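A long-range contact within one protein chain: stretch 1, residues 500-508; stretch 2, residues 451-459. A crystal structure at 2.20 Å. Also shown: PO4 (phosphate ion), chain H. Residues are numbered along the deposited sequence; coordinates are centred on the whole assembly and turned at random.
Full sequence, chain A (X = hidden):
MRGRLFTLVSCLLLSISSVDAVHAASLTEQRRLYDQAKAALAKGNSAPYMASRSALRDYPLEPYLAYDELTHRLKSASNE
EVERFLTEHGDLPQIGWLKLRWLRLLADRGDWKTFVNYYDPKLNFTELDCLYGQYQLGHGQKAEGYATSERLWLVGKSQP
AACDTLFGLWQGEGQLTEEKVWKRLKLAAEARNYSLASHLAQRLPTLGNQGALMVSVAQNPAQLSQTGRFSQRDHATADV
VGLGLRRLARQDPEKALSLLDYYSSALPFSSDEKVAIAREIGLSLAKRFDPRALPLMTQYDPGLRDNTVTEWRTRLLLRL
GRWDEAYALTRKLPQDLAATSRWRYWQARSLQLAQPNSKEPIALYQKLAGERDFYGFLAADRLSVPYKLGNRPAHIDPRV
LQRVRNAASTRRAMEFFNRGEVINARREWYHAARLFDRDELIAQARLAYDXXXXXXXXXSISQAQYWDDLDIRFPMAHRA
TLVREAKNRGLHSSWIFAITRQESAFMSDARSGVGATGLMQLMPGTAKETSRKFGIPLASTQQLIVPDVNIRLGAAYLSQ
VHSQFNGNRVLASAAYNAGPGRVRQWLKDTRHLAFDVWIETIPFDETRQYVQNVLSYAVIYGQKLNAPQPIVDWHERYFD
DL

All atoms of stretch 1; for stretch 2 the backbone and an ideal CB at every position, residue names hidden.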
# COMPACT_ATOMS: atom_id res chain seq x y z
N THR A 500 10.95 -3.56 15.43
CA THR A 500 10.55 -4.91 15.07
C THR A 500 9.06 -4.98 14.79
O THR A 500 8.63 -5.60 13.80
CB THR A 500 10.94 -5.86 16.19
OG1 THR A 500 12.36 -5.82 16.35
CG2 THR A 500 10.51 -7.28 15.88
N ARG A 501 8.25 -4.35 15.63
CA ARG A 501 6.81 -4.38 15.43
C ARG A 501 6.42 -3.78 14.07
O ARG A 501 5.56 -4.32 13.37
CB ARG A 501 6.13 -3.65 16.59
CG ARG A 501 4.68 -3.22 16.34
CD ARG A 501 3.74 -4.40 16.16
NE ARG A 501 2.37 -3.91 16.11
CZ ARG A 501 1.77 -3.50 14.99
NH1 ARG A 501 2.44 -3.52 13.84
NH2 ARG A 501 0.52 -3.06 15.03
N GLN A 502 7.09 -2.69 13.67
CA GLN A 502 6.82 -2.06 12.38
C GLN A 502 7.34 -2.89 11.21
O GLN A 502 6.65 -3.04 10.20
CB GLN A 502 7.45 -0.66 12.35
CG GLN A 502 7.44 0.08 11.03
CD GLN A 502 6.03 0.32 10.45
OE1 GLN A 502 5.82 0.16 9.24
NE2 GLN A 502 5.06 0.59 11.33
N GLU A 503 8.53 -3.45 11.34
CA GLU A 503 9.18 -4.09 10.20
C GLU A 503 8.51 -5.42 9.86
O GLU A 503 8.23 -5.70 8.69
CB GLU A 503 10.67 -4.30 10.49
CG GLU A 503 11.52 -3.03 10.43
CD GLU A 503 11.58 -2.42 9.03
OE1 GLU A 503 11.93 -1.23 8.92
OE2 GLU A 503 11.28 -3.12 8.04
N SER A 504 8.27 -6.26 10.86
CA SER A 504 7.83 -7.63 10.65
C SER A 504 6.56 -7.99 11.40
O SER A 504 6.01 -9.07 11.15
CB SER A 504 8.91 -8.63 11.07
OG SER A 504 9.07 -8.60 12.49
N ALA A 505 6.11 -7.15 12.34
CA ALA A 505 5.02 -7.51 13.25
C ALA A 505 5.33 -8.83 13.94
O ALA A 505 4.46 -9.67 14.16
CB ALA A 505 3.68 -7.58 12.51
N PHE A 506 6.62 -9.03 14.24
CA PHE A 506 7.12 -10.16 15.00
C PHE A 506 6.94 -11.50 14.30
O PHE A 506 6.93 -12.55 14.95
CB PHE A 506 6.49 -10.20 16.39
CG PHE A 506 7.11 -9.22 17.34
CD1 PHE A 506 6.68 -7.90 17.36
CD2 PHE A 506 8.14 -9.62 18.19
CE1 PHE A 506 7.27 -6.99 18.22
CE2 PHE A 506 8.72 -8.72 19.06
CZ PHE A 506 8.29 -7.41 19.08
N MET A 507 6.84 -11.51 12.98
CA MET A 507 6.93 -12.76 12.22
C MET A 507 8.37 -12.94 11.78
O MET A 507 8.84 -12.26 10.87
CB MET A 507 5.96 -12.75 11.04
CG MET A 507 4.52 -12.57 11.47
SD MET A 507 3.56 -13.92 12.26
CE MET A 507 4.21 -14.02 13.93
N SER A 508 9.07 -13.88 12.43
CA SER A 508 10.51 -14.01 12.30
C SER A 508 10.95 -14.60 10.97
O SER A 508 12.14 -14.54 10.66
CB SER A 508 11.08 -14.86 13.44
OG SER A 508 10.65 -16.20 13.31
N UNK A 451 -2.38 -18.76 18.73
CA UNK A 451 -1.51 -19.63 17.95
C UNK A 451 -0.11 -19.05 17.77
O UNK A 451 0.69 -19.61 17.01
CB UNK A 451 -2.14 -19.90 16.58
N UNK A 452 0.20 -17.93 18.45
CA UNK A 452 1.47 -17.21 18.28
C UNK A 452 1.61 -16.68 16.86
O UNK A 452 2.71 -16.58 16.32
CB UNK A 452 2.65 -18.12 18.62
N UNK A 453 0.48 -16.34 16.25
CA UNK A 453 0.49 -15.81 14.90
C UNK A 453 0.23 -14.31 14.98
O UNK A 453 -0.85 -13.80 14.66
CB UNK A 453 -0.55 -16.51 14.02
N UNK A 454 1.30 -13.61 15.36
CA UNK A 454 1.20 -12.22 15.76
C UNK A 454 0.74 -11.33 14.62
O UNK A 454 -0.16 -10.51 14.81
CB UNK A 454 2.55 -11.73 16.29
N UNK A 455 1.31 -11.50 13.42
CA UNK A 455 0.87 -10.65 12.31
C UNK A 455 -0.55 -10.94 11.87
O UNK A 455 -1.34 -9.98 11.72
CB UNK A 455 1.81 -10.82 11.12
N UNK A 456 -0.97 -12.19 11.62
CA UNK A 456 -2.40 -12.42 11.37
C UNK A 456 -3.30 -11.79 12.42
O UNK A 456 -4.30 -11.16 12.09
CB UNK A 456 -2.68 -13.92 11.30
N UNK A 457 -2.94 -11.93 13.70
CA UNK A 457 -3.72 -11.32 14.77
C UNK A 457 -3.72 -9.80 14.65
O UNK A 457 -4.78 -9.17 14.75
CB UNK A 457 -3.17 -11.74 16.14
N UNK A 458 -2.54 -9.20 14.45
CA UNK A 458 -2.45 -7.76 14.26
C UNK A 458 -3.26 -7.32 13.05
O UNK A 458 -3.98 -6.31 13.10
CB UNK A 458 -0.99 -7.33 14.10
N UNK A 459 -3.16 -8.07 11.95
CA UNK A 459 -3.90 -7.74 10.74
C UNK A 459 -5.41 -7.74 10.99
O UNK A 459 -6.12 -6.81 10.59
CB UNK A 459 -3.55 -8.73 9.62
P PO4 H . 7.93 -15.76 15.81
O1 PO4 H . 8.86 -16.92 16.08
O2 PO4 H . 8.61 -14.48 16.23
O3 PO4 H . 7.57 -15.73 14.35
O4 PO4 H . 6.67 -15.94 16.62

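Position 451 lies beyond the reach of stretch 1, so nothing visible selects a side chain; the residue is M451. Position 452 has backbone angles of 63/32°, in the left-handed region where glycine, asparagine or another polar residue is most at ease, and its ideal CB has no neighbour from stretch 1 within 5.5 Å. The residue is Q452, whose contact is through the backbone, with its O 3.8 Å from M507 CE.

Position 453 precedes the helix. Serine, threonine, aspartate or asparagine would suit this N-cap site, but CA-to-CB points away from stretch 1, and the sulfur of M507, 5.2 Å from the ideal CB, leaves room for an apolar or aromatic group. W453 occupies it, and M507 SD lies 5.1 Å from the centroid of its five-membered ring, in an oblique sulfur-aromatic approach.

At position 454, CA-to-CB points toward stretch 1, and the ideal CB is 3.5 Å from A505 O and 3.7 Å from M507 CE. A flat aromatic or a medium-sized apolar side chain would fit, and a longer polar one could reach toward the phosphate ion beyond. The residue is Y454. The CD2/CE2 side of its ring meets these groups: CD2 is 3.6 Å from M507 CE and 4.0 Å from F506 CB, F506 O lies at the ring edge, and CE2 comes within 3.4 Å of PO4 O4.

Position 455 also points toward stretch 1, but its ideal CB is only 3.2 Å from M507 CG and 4.0 Å from A505 CB. Such an apolar surrounding favours alanine, leucine, methionine or phenylalanine, with any bulk directed past the methionine. F455 adopts the t rotamer; its end leads away, while CD1 packs 3.6 Å from A505 CB. Its backbone N also donates a weak hydrogen bond to M507 SD (3.5 Å).

Position 456 points sideways and, in the first turn of the helix, can accept proline because no earlier helical carbonyl needs its NH. P456 places CD 3.9 Å from M507 SD. Position 457 is out of reach and fixes nothing; it is A457.

Position 458, one turn after 454, again points toward stretch 1, with A505 CB and R501 NH2 4.9 and 4.6 Å from the ideal CB. Leucine, isoleucine, valine or methionine would suit, and an acidic group could answer the arginine. I458 is apolar: CD1 lies 3.8 Å from A505 CB, while CG2 covers one face of the R501 guanidinium, 3.6 Å from NH2. Position 459 is out of reach; it is R459.

Stretch 2 (451-459) MQWYFPAIR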
# COMPACT_ATOMS: atom_id res chain seq x y z
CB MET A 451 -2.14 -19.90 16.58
CG MET A 451 -3.51 -20.58 16.65
SD MET A 451 -4.43 -20.47 15.10
CE MET A 451 -3.30 -21.31 14.00
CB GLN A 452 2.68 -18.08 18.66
CG GLN A 452 2.99 -18.14 20.15
CD GLN A 452 1.76 -18.44 20.99
OE1 GLN A 452 1.25 -19.56 20.99
NE2 GLN A 452 1.27 -17.43 21.71
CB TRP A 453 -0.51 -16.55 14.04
CG TRP A 453 0.25 -17.49 13.26
CD1 TRP A 453 1.55 -17.87 13.49
CD2 TRP A 453 -0.16 -18.18 12.09
NE1 TRP A 453 1.96 -18.75 12.54
CE2 TRP A 453 0.93 -18.96 11.67
CE3 TRP A 453 -1.35 -18.21 11.36
CZ2 TRP A 453 0.86 -19.78 10.55
CZ3 TRP A 453 -1.41 -19.01 10.24
CH2 TRP A 453 -0.32 -19.79 9.85
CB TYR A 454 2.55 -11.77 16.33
CG TYR A 454 2.96 -12.66 17.48
CD1 TYR A 454 2.07 -12.89 18.54
CD2 TYR A 454 4.19 -13.32 17.50
CE1 TYR A 454 2.41 -13.72 19.59
CE2 TYR A 454 4.53 -14.15 18.55
CZ TYR A 454 3.63 -14.35 19.59
OH TYR A 454 3.96 -15.17 20.63
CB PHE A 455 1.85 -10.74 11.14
CG PHE A 455 1.47 -9.87 9.97
CD1 PHE A 455 1.10 -8.55 10.17
CD2 PHE A 455 1.47 -10.38 8.68
CE1 PHE A 455 0.74 -7.75 9.11
CE2 PHE A 455 1.12 -9.58 7.61
CZ PHE A 455 0.75 -8.26 7.82
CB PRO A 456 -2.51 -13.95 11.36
CG PRO A 456 -1.17 -14.41 10.90
CD PRO A 456 -0.19 -13.44 11.51
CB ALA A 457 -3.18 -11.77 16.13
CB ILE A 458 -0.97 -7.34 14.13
CG1 ILE A 458 -0.25 -7.41 15.49
CG2 ILE A 458 -0.84 -5.95 13.46
CD1 ILE A 458 1.27 -7.45 15.39
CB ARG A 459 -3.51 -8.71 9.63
CG ARG A 459 -4.10 -8.44 8.27
CD ARG A 459 -3.54 -9.45 7.28
NE ARG A 459 -4.31 -9.50 6.04
CZ ARG A 459 -4.01 -8.81 4.94
NH1 ARG A 459 -2.95 -8.00 4.93
NH2 ARG A 459 -4.77 -8.92 3.86
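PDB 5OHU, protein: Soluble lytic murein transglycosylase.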